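Local coordinates for N-acetylglucosamine-6-phosphate deacetylase (Thermotoga maritima, PDB 1O12), which probably removes the acetyl group from N-acetylglucosamine 6-phosphate, as a metal-dependent hydrolase of the NagA family, at residues L174-L177 and V178-I182; F306-Q309 and A310-F314; S329-N332 and S333-L337. All coordinates share one frame; numbering follows the deposited sequence.

Contact 1: residues L174-L177 and V178-I182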
ATOM      1  N   LEU A 174      12.577 -12.712 -23.254  1.00 38.43           N
ATOM      2  CA  LEU A 174      12.154 -13.639 -22.215  1.00 38.06           C
ATOM      3  C   LEU A 174      10.686 -14.017 -22.356  1.00 38.20           C
ATOM      4  O   LEU A 174      10.281 -15.090 -21.942  1.00 36.79           O
ATOM      5  CB  LEU A 174      12.431 -13.051 -20.823  1.00 35.00           C
ATOM      6  CG  LEU A 174      13.875 -12.630 -20.560  1.00 33.14           C
ATOM      7  CD1 LEU A 174      13.949 -12.010 -19.176  1.00 32.04           C
ATOM      8  CD2 LEU A 174      14.847 -13.819 -20.696  1.00 31.68           C
ATOM      9  N   LEU A 175       9.888 -13.143 -22.958  1.00 39.06           N
ATOM     10  CA  LEU A 175       8.481 -13.460 -23.135  1.00 39.31           C
ATOM     11  C   LEU A 175       8.290 -14.705 -23.974  1.00 39.44           C
ATOM     12  O   LEU A 175       7.225 -15.328 -23.955  1.00 41.22           O
ATOM     13  CB  LEU A 175       7.758 -12.312 -23.799  1.00 38.23           C
ATOM     14  CG  LEU A 175       7.717 -11.093 -22.908  1.00 38.28           C
ATOM     15  CD1 LEU A 175       7.272  -9.894 -23.721  1.00 38.76           C
ATOM     16  CD2 LEU A 175       6.775 -11.379 -21.755  1.00 38.18           C
ATOM     17  N   ARG A 176       9.306 -15.082 -24.725  1.00 37.98           N
ATOM     18  CA  ARG A 176       9.119 -16.256 -25.529  1.00 38.46           C
ATOM     19  C   ARG A 176       9.176 -17.521 -24.720  1.00 39.03           C
ATOM     20  O   ARG A 176       8.856 -18.588 -25.233  1.00 39.14           O
ATOM     21  CB  ARG A 176      10.135 -16.275 -26.648  1.00 39.71           C
ATOM     22  CG  ARG A 176       9.759 -15.272 -27.713  1.00 42.30           C
ATOM     23  CD  ARG A 176      10.902 -15.018 -28.622  1.00 46.53           C
ATOM     24  NE  ARG A 176      11.383 -16.281 -29.170  1.00 46.08           N
ATOM     25  CZ  ARG A 176      12.569 -16.406 -29.735  1.00 45.50           C
ATOM     26  NH1 ARG A 176      13.365 -15.346 -29.817  1.00 44.82           N
ATOM     27  NH2 ARG A 176      12.962 -17.585 -30.194  1.00 47.10           N
ATOM     28  N   LEU A 177       9.543 -17.397 -23.444  1.00 38.56           N
ATOM     29  CA  LEU A 177       9.670 -18.556 -22.565  1.00 37.51           C
ATOM     30  C   LEU A 177       8.370 -19.058 -21.997  1.00 37.14           C
ATOM     31  O   LEU A 177       8.245 -20.246 -21.715  1.00 35.60           O
ATOM     32  CB  LEU A 177      10.605 -18.256 -21.399  1.00 36.58           C
ATOM     33  CG  LEU A 177      12.038 -17.912 -21.815  1.00 36.89           C
ATOM     34  CD1 LEU A 177      12.887 -17.651 -20.558  1.00 36.07           C
ATOM     35  CD2 LEU A 177      12.608 -19.053 -22.630  1.00 34.84           C
ATOM     36  N   VAL A 178       7.398 -18.168 -21.838  1.00 36.86           N
ATOM     37  CA  VAL A 178       6.133 -18.579 -21.263  1.00 37.71           C
ATOM     38  C   VAL A 178       5.483 -19.743 -21.999  1.00 39.17           C
ATOM     39  O   VAL A 178       4.857 -20.604 -21.372  1.00 40.12           O
ATOM     40  CB  VAL A 178       5.159 -17.396 -21.175  1.00 37.99           C
ATOM     41  CG1 VAL A 178       3.803 -17.847 -20.598  1.00 35.35           C
ATOM     42  CG2 VAL A 178       5.771 -16.320 -20.279  1.00 37.53           C
ATOM     43  N   LYS A 179       5.644 -19.794 -23.317  1.00 40.33           N
ATOM     44  CA  LYS A 179       5.043 -20.883 -24.092  1.00 41.80           C
ATOM     45  C   LYS A 179       5.764 -22.193 -23.800  1.00 41.99           C
ATOM     46  O   LYS A 179       5.313 -23.244 -24.224  1.00 41.47           O
ATOM     47  CB  LYS A 179       5.089 -20.585 -25.608  1.00 43.96           C
ATOM     48  CG  LYS A 179       6.506 -20.599 -26.197  1.00 47.84           C
ATOM     49  CD  LYS A 179       6.637 -19.964 -27.599  1.00 49.57           C
ATOM     50  CE  LYS A 179       8.140 -19.921 -28.026  1.00 52.12           C
ATOM     51  NZ  LYS A 179       8.452 -19.153 -29.299  1.00 52.83           N
ATOM     52  N   ARG A 180       6.877 -22.131 -23.065  1.00 42.45           N
ATOM     53  CA  ARG A 180       7.643 -23.331 -22.725  1.00 40.97           C
ATOM     54  C   ARG A 180       7.338 -23.846 -21.312  1.00 40.51           C
ATOM     55  O   ARG A 180       8.113 -24.638 -20.738  1.00 39.01           O
ATOM     56  CB  ARG A 180       9.138 -23.063 -22.859  1.00 41.49           C
ATOM     57  CG  ARG A 180       9.506 -22.462 -24.177  1.00 42.54           C
ATOM     58  CD  ARG A 180      10.989 -22.186 -24.269  1.00 43.14           C
ATOM     59  NE  ARG A 180      11.237 -21.293 -25.391  1.00 45.06           N
ATOM     60  CZ  ARG A 180      12.440 -20.945 -25.823  1.00 45.10           C
ATOM     61  NH1 ARG A 180      13.528 -21.416 -25.227  1.00 43.74           N
ATOM     62  NH2 ARG A 180      12.542 -20.124 -26.856  1.00 45.47           N
ATOM     63  N   ASP A 181       6.201 -23.402 -20.771  1.00 38.71           N
ATOM     64  CA  ASP A 181       5.768 -23.820 -19.434  1.00 38.19           C
ATOM     65  C   ASP A 181       6.713 -23.240 -18.384  1.00 35.37           C
ATOM     66  O   ASP A 181       7.078 -23.900 -17.417  1.00 33.58           O
ATOM     67  CB  ASP A 181       5.737 -25.354 -19.337  1.00 39.65           C
ATOM     68  CG  ASP A 181       4.783 -25.864 -18.251  1.00 44.52           C
ATOM     69  OD1 ASP A 181       4.849 -27.077 -17.909  1.00 48.36           O
ATOM     70  OD2 ASP A 181       3.960 -25.062 -17.740  1.00 45.83           O
ATOM     71  N   ILE A 182       7.136 -22.003 -18.619  1.00 33.72           N
ATOM     72  CA  ILE A 182       8.003 -21.287 -17.695  1.00 32.61           C
ATOM     73  C   ILE A 182       7.271 -20.015 -17.221  1.00 32.03           C
ATOM     74  O   ILE A 182       6.762 -19.252 -18.041  1.00 30.83           O
ATOM     75  CB  ILE A 182       9.339 -20.900 -18.373  1.00 31.94           C
ATOM     76  CG1 ILE A 182      10.071 -22.163 -18.838  1.00 29.20           C
ATOM     77  CG2 ILE A 182      10.187 -20.074 -17.417  1.00 29.76           C
ATOM     78  CD1 ILE A 182      11.431 -21.900 -19.473  1.00 26.78           C
TER

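Contact 2: residues F306-Q309 and A310-F314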
ATOM      1  N   PHE A 306      12.837 -22.091   7.609  1.00 33.51           N
ATOM      2  CA  PHE A 306      12.287 -23.389   7.197  1.00 33.36           C
ATOM      3  C   PHE A 306      10.869 -23.099   6.719  1.00 31.89           C
ATOM      4  O   PHE A 306      10.189 -22.257   7.299  1.00 31.76           O
ATOM      5  CB  PHE A 306      12.229 -24.395   8.354  1.00 34.44           C
ATOM      6  CG  PHE A 306      13.559 -25.011   8.710  1.00 38.32           C
ATOM      7  CD1 PHE A 306      14.637 -24.953   7.838  1.00 38.10           C
ATOM      8  CD2 PHE A 306      13.725 -25.685   9.928  1.00 39.97           C
ATOM      9  CE1 PHE A 306      15.853 -25.552   8.164  1.00 39.52           C
ATOM     10  CE2 PHE A 306      14.948 -26.286  10.256  1.00 38.53           C
ATOM     11  CZ  PHE A 306      16.004 -26.217   9.373  1.00 39.50           C
ATOM     12  N   PHE A 307      10.409 -23.778   5.672  1.00 31.68           N
ATOM     13  CA  PHE A 307       9.081 -23.481   5.175  1.00 30.30           C
ATOM     14  C   PHE A 307       8.063 -23.529   6.296  1.00 32.56           C
ATOM     15  O   PHE A 307       7.211 -22.645   6.430  1.00 32.82           O
ATOM     16  CB  PHE A 307       8.664 -24.431   4.071  1.00 26.46           C
ATOM     17  CG  PHE A 307       7.549 -23.883   3.233  1.00 25.50           C
ATOM     18  CD1 PHE A 307       6.226 -24.020   3.639  1.00 24.37           C
ATOM     19  CD2 PHE A 307       7.831 -23.140   2.088  1.00 24.19           C
ATOM     20  CE1 PHE A 307       5.204 -23.413   2.915  1.00 24.73           C
ATOM     21  CE2 PHE A 307       6.830 -22.529   1.352  1.00 24.87           C
ATOM     22  CZ  PHE A 307       5.510 -22.660   1.762  1.00 26.28           C
ATOM     23  N   SER A 308       8.155 -24.569   7.107  1.00 33.83           N
ATOM     24  CA  SER A 308       7.246 -24.739   8.237  1.00 34.85           C
ATOM     25  C   SER A 308       7.171 -23.495   9.135  1.00 34.44           C
ATOM     26  O   SER A 308       6.090 -23.140   9.624  1.00 36.41           O
ATOM     27  CB  SER A 308       7.690 -25.933   9.071  1.00 34.52           C
ATOM     28  OG  SER A 308       6.718 -26.236  10.030  1.00 39.84           O
ATOM     29  N   GLN A 309       8.313 -22.845   9.355  1.00 33.16           N
ATOM     30  CA  GLN A 309       8.367 -21.661  10.196  1.00 32.35           C
ATOM     31  C   GLN A 309       7.719 -20.502   9.460  1.00 31.80           C
ATOM     32  O   GLN A 309       7.079 -19.656  10.068  1.00 33.27           O
ATOM     33  CB  GLN A 309       9.816 -21.317  10.552  1.00 34.24           C
ATOM     34  CG  GLN A 309       9.945 -20.293  11.696  1.00 36.15           C
ATOM     35  CD  GLN A 309       9.209 -20.743  12.957  1.00 36.99           C
ATOM     36  OE1 GLN A 309       9.488 -21.810  13.500  1.00 37.78           O
ATOM     37  NE2 GLN A 309       8.261 -19.929  13.421  1.00 36.33           N
ATOM     38  N   ALA A 310       7.878 -20.489   8.141  1.00 30.28           N
ATOM     39  CA  ALA A 310       7.293 -19.465   7.301  1.00 27.96           C
ATOM     40  C   ALA A 310       5.787 -19.438   7.522  1.00 28.51           C
ATOM     41  O   ALA A 310       5.201 -18.374   7.691  1.00 28.26           O
ATOM     42  CB  ALA A 310       7.591 -19.750   5.861  1.00 24.37           C
ATOM     43  N   VAL A 311       5.162 -20.607   7.534  1.00 28.59           N
ATOM     44  CA  VAL A 311       3.724 -20.685   7.720  1.00 29.00           C
ATOM     45  C   VAL A 311       3.293 -20.179   9.096  1.00 30.74           C
ATOM     46  O   VAL A 311       2.327 -19.390   9.216  1.00 29.06           O
ATOM     47  CB  VAL A 311       3.224 -22.132   7.509  1.00 29.62           C
ATOM     48  CG1 VAL A 311       1.725 -22.237   7.795  1.00 27.06           C
ATOM     49  CG2 VAL A 311       3.509 -22.547   6.075  1.00 28.93           C
ATOM     50  N   LYS A 312       4.019 -20.605  10.127  1.00 31.17           N
ATOM     51  CA  LYS A 312       3.679 -20.192  11.472  1.00 32.35           C
ATOM     52  C   LYS A 312       3.819 -18.682  11.572  1.00 33.68           C
ATOM     53  O   LYS A 312       2.932 -18.004  12.110  1.00 33.14           O
ATOM     54  CB  LYS A 312       4.591 -20.852  12.504  1.00 32.59           C
ATOM     55  CG  LYS A 312       4.409 -22.356  12.676  1.00 36.24           C
ATOM     56  CD  LYS A 312       5.015 -22.827  14.003  1.00 38.94           C
ATOM     57  CE  LYS A 312       5.366 -24.311  14.008  1.00 40.63           C
ATOM     58  NZ  LYS A 312       6.595 -24.628  13.179  1.00 44.19           N
ATOM     59  N   ASN A 313       4.928 -18.164  11.039  1.00 32.94           N
ATOM     60  CA  ASN A 313       5.199 -16.742  11.115  1.00 33.82           C
ATOM     61  C   ASN A 313       4.095 -15.961  10.468  1.00 34.94           C
ATOM     62  O   ASN A 313       3.506 -15.075  11.093  1.00 37.90           O
ATOM     63  CB  ASN A 313       6.544 -16.362  10.450  1.00 35.08           C
ATOM     64  CG  ASN A 313       7.761 -16.719  11.303  1.00 34.35           C
ATOM     65  OD1 ASN A 313       7.657 -16.946  12.507  1.00 34.60           O
ATOM     66  ND2 ASN A 313       8.923 -16.755  10.676  1.00 35.48           N
ATOM     67  N   PHE A 314       3.802 -16.296   9.215  1.00 35.10           N
ATOM     68  CA  PHE A 314       2.775 -15.598   8.470  1.00 34.10           C
ATOM     69  C   PHE A 314       1.485 -15.588   9.228  1.00 34.50           C
ATOM     70  O   PHE A 314       0.828 -14.555   9.338  1.00 33.96           O
ATOM     71  CB  PHE A 314       2.531 -16.243   7.115  1.00 33.32           C
ATOM     72  CG  PHE A 314       1.619 -15.443   6.252  1.00 32.92           C
ATOM     73  CD1 PHE A 314       0.241 -15.657   6.287  1.00 33.21           C
ATOM     74  CD2 PHE A 314       2.136 -14.428   5.440  1.00 32.16           C
ATOM     75  CE1 PHE A 314      -0.624 -14.876   5.517  1.00 32.19           C
ATOM     76  CE2 PHE A 314       1.301 -13.637   4.667  1.00 30.94           C
ATOM     77  CZ  PHE A 314      -0.087 -13.862   4.702  1.00 33.51           C
TER

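Contact 3: residues S329-N332 and S333-L337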
ATOM      1  N   SER A 329       0.498 -20.788   1.176  1.00 25.60           N
ATOM      2  CA  SER A 329       1.501 -21.834   1.300  1.00 26.88           C
ATOM      3  C   SER A 329       1.488 -22.859   0.173  1.00 26.73           C
ATOM      4  O   SER A 329       2.450 -23.596   0.024  1.00 28.69           O
ATOM      5  CB  SER A 329       1.406 -22.552   2.647  1.00 25.67           C
ATOM      6  OG  SER A 329       0.180 -23.240   2.755  1.00 30.10           O
ATOM      7  N   SER A 330       0.426 -22.930  -0.618  1.00 26.29           N
ATOM      8  CA  SER A 330       0.437 -23.889  -1.729  1.00 27.97           C
ATOM      9  C   SER A 330      -0.468 -23.561  -2.918  1.00 26.63           C
ATOM     10  O   SER A 330      -0.012 -23.542  -4.050  1.00 27.61           O
ATOM     11  CB  SER A 330       0.120 -25.322  -1.237  1.00 27.32           C
ATOM     12  OG  SER A 330      -1.279 -25.533  -1.040  1.00 30.52           O
ATOM     13  N   TYR A 331      -1.743 -23.306  -2.663  1.00 25.43           N
ATOM     14  CA  TYR A 331      -2.670 -23.032  -3.746  1.00 25.53           C
ATOM     15  C   TYR A 331      -2.255 -21.911  -4.714  1.00 26.75           C
ATOM     16  O   TYR A 331      -2.329 -22.094  -5.933  1.00 26.89           O
ATOM     17  CB  TYR A 331      -4.076 -22.751  -3.190  1.00 25.86           C
ATOM     18  CG  TYR A 331      -5.108 -22.551  -4.264  1.00 26.55           C
ATOM     19  CD1 TYR A 331      -5.464 -23.600  -5.122  1.00 28.48           C
ATOM     20  CD2 TYR A 331      -5.708 -21.313  -4.451  1.00 27.25           C
ATOM     21  CE1 TYR A 331      -6.391 -23.423  -6.142  1.00 28.34           C
ATOM     22  CE2 TYR A 331      -6.645 -21.114  -5.465  1.00 29.21           C
ATOM     23  CZ  TYR A 331      -6.977 -22.175  -6.304  1.00 30.02           C
ATOM     24  OH  TYR A 331      -7.891 -21.975  -7.304  1.00 33.83           O
ATOM     25  N   ASN A 332      -1.833 -20.761  -4.196  1.00 25.65           N
ATOM     26  CA  ASN A 332      -1.435 -19.684  -5.077  1.00 26.84           C
ATOM     27  C   ASN A 332      -0.311 -20.101  -6.050  1.00 27.26           C
ATOM     28  O   ASN A 332      -0.393 -19.817  -7.239  1.00 27.92           O
ATOM     29  CB  ASN A 332      -1.049 -18.434  -4.269  1.00 26.65           C
ATOM     30  CG  ASN A 332      -2.262 -17.804  -3.532  1.00 30.21           C
ATOM     31  OD1 ASN A 332      -3.421 -18.043  -3.897  1.00 29.21           O
ATOM     32  ND2 ASN A 332      -1.988 -16.985  -2.507  1.00 29.03           N
ATOM     33  N   SER A 333       0.712 -20.804  -5.574  1.00 27.74           N
ATOM     34  CA  SER A 333       1.799 -21.222  -6.467  1.00 29.74           C
ATOM     35  C   SER A 333       1.269 -22.212  -7.472  1.00 30.39           C
ATOM     36  O   SER A 333       1.597 -22.150  -8.649  1.00 31.65           O
ATOM     37  CB  SER A 333       2.925 -21.919  -5.701  1.00 29.12           C
ATOM     38  OG  SER A 333       3.414 -21.121  -4.657  1.00 31.26           O
ATOM     39  N   CYS A 334       0.460 -23.145  -6.992  1.00 29.92           N
ATOM     40  CA  CYS A 334      -0.089 -24.144  -7.867  1.00 32.39           C
ATOM     41  C   CYS A 334      -0.805 -23.476  -9.025  1.00 32.66           C
ATOM     42  O   CYS A 334      -0.689 -23.922 -10.159  1.00 34.31           O
ATOM     43  CB  CYS A 334      -1.060 -25.057  -7.104  1.00 34.21           C
ATOM     44  SG  CYS A 334      -0.264 -26.299  -6.068  1.00 37.88           S
ATOM     45  N   VAL A 335      -1.538 -22.401  -8.748  1.00 32.68           N
ATOM     46  CA  VAL A 335      -2.262 -21.709  -9.803  1.00 30.85           C
ATOM     47  C   VAL A 335      -1.276 -21.072 -10.755  1.00 30.99           C
ATOM     48  O   VAL A 335      -1.478 -21.083 -11.961  1.00 33.21           O
ATOM     49  CB  VAL A 335      -3.226 -20.610  -9.237  1.00 31.19           C
ATOM     50  CG1 VAL A 335      -3.716 -19.696 -10.375  1.00 27.40           C
ATOM     51  CG2 VAL A 335      -4.428 -21.267  -8.548  1.00 26.90           C
ATOM     52  N   GLU A 336      -0.185 -20.540 -10.232  1.00 30.07           N
ATOM     53  CA  GLU A 336       0.774 -19.896 -11.117  1.00 30.66           C
ATOM     54  C   GLU A 336       1.458 -20.884 -12.036  1.00 30.63           C
ATOM     55  O   GLU A 336       1.642 -20.635 -13.225  1.00 30.40           O
ATOM     56  CB  GLU A 336       1.843 -19.150 -10.320  1.00 29.72           C
ATOM     57  CG  GLU A 336       1.305 -18.069  -9.457  1.00 31.66           C
ATOM     58  CD  GLU A 336       2.390 -17.150  -8.943  1.00 36.44           C
ATOM     59  OE1 GLU A 336       3.384 -17.627  -8.319  1.00 35.11           O
ATOM     60  OE2 GLU A 336       2.235 -15.929  -9.174  1.00 40.44           O
ATOM     61  N   LEU A 337       1.839 -22.010 -11.453  1.00 31.23           N
ATOM     62  CA  LEU A 337       2.558 -23.050 -12.147  1.00 30.49           C
ATOM     63  C   LEU A 337       1.712 -24.002 -12.976  1.00 31.26           C
ATOM     64  O   LEU A 337       2.238 -24.966 -13.533  1.00 31.84           O
ATOM     65  CB  LEU A 337       3.349 -23.831 -11.111  1.00 28.95           C
ATOM     66  CG  LEU A 337       4.475 -23.003 -10.527  1.00 29.11           C
ATOM     67  CD1 LEU A 337       4.952 -23.613  -9.208  1.00 28.55           C
ATOM     68  CD2 LEU A 337       5.595 -22.899 -11.564  1.00 27.77           C
TER

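Contact 1: residues L174-L177 and V178-I182
One face of the Arg180 guanidinium is met by the CD2 methyl of Leu177, which stands 3.5 Å above the plane and off-centre toward the rim; CD2 is 3.6 Å from Arg180 NH1. At the edge of the other flat group, the Arg176 guanidinium, lies Lys179 NZ, 4.1 Å from Arg176 NE and near the guanidinium plane. All of these residues belong to the connection between strands 159-164 and 183-186, parallel neighbours in the TIM-barrel-type fold of the amidohydrolases. An i to i+3 backbone hydrogen bond runs from Arg180 N to Leu177 O, 2.7 Å, the donor standing 50° out of the carbonyl plane. Arg180, extended from CG to NE, crosses Leu177 obliquely, and its NH1 donates hydrogen bonds to Leu152 O and Ile155 O, which probably limits the turning of the guanidinium. Arg176 and Lys179 run side by side in the same direction, bringing like charges together; the salt bridge of Arg176 NH1 with Glu149 probably eases that proximity. Lys179 CG sits between its backbone N and carbonyl carbon (chi1 68°), a torsion that brings the chain alongside Arg176 O, with Lys179 CE 3.2 Å from that oxygen. Ile182 reaches back to the same leucine that meets Arg180: its CB lies 3.6 Å from Leu177 O, and its CD1 is 4.2 Å from Leu177 CB.

Contact 2: residues F306-Q309 and A310-F314
Gln309 and Asn313, one helical turn apart, join through both backbone and side chain. Asn313 N gives its hydrogen to Gln309 O at 2.8 Å, and Gln309 NE2 donates to Asn313 OD1 at 3.2 Å with an N-H...O angle of 163°. The acceptor lies in the amide plane of Gln309, yet the donor stands 56° out of the carbonyl plane of Asn313, and the two amide planes are 49° apart. A bend at chi2 of Gln309 turns its amide toward Asn313. The other end of the asparagine amide is occupied too: ND2 donates to the carbonyl of Cys240. With an alanine at Gln309, Asn313 OD1 would probably lose this donor, and the asparagine amide would be held mainly through ND2. Among the backbone acceptors, Phe306 O takes Ala310 N at 3.0 Å and also receives a weak bond from Gln309 N, Phe307 O takes Val311 N at 3.1 Å, and Ser308 O receives a weak bond from Lys312 N. Ser308 N, in the first turn, donates a hydrogen bond to Gln85 OE1. On the apolar side Val311 CG2 touches Phe307 CE1 at 3.7 Å. Phe306 is at the N-cap, and Phe307 and Val311 both pack on Phe57 of strand 52-59: the start of a helix flanking the barrel, as in TIM barrels.

Contact 3: residues S329-N332 and S333-L337
Between residues 330-332 and 334-336 the backbone carries three consecutive i to i+4 hydrogen bonds: Cys334 N to Ser330 O at 3.0 Å, Val335 N to Tyr331 O at 2.9 Å, and Glu336 N to Asn332 O at 3.1 Å. They are regular alpha-helical bonds, although a wider pi-type turn occupies 329-331, where Ser330 has a phi of -155°. The distortion coincides with a backbone hydrogen bond between Ser329 and Val58 of strand 52-59, so the helix is hydrogen-bonded to that strand at its wider turn. Helix 322-336 lies against strands 52-59 and 262-265, in the manner of the helices that surround a TIM barrel. On another side of it, Val335 CG2 sits over one face of the Tyr331 ring in a CH-pi contact, 3.8 Å from the ring centroid and 22° off the normal. The methyl is displaced toward the hydroxyl end, with Val335 CG2 3.5 Å from Tyr331 CZ and 3.7 Å from Tyr331 OH. Two torsions bring them together: Tyr331 CG is opposite its backbone N (chi1 -176°), and the CG2 branch of Val335 lies beside its own N. Residues of the loops, Pro23, Ile24 and Arg344, also touch the tyrosine. Asn332 is anchored by ND2, which donates to the carbonyls of Ile262 and Ala259. Glu336 directs OE1 to Arg206 in a salt bridge, while its CG rests 3.3 Å from Asn332 O.

How the contacts relate
Contacts 2 and 3 lie on consecutive helices, 307-318 and 322-336, and they touch: Phe307 CZ is 3.6 Å from Ser329 O, and Val311 CG2 is 4.0 Å from Ser329 CB. Their centres are 16 Å apart. Contact 1 is separate, its nearest atoms about 5 Å from contact 3 and about 19 Å from contact 2, with which it lies on opposite sides of the chain centre. None reaches the iron site directly: the side chain of Leu174 in contact 1 is about 11 Å from that of His188, and that of Glu336 in contact 3 about 12 Å from that of His209, both iron ligands. In contact 2, Phe307 is about 10 Å, side chain to side chain, from Asp267, the predicted proton donor/acceptor.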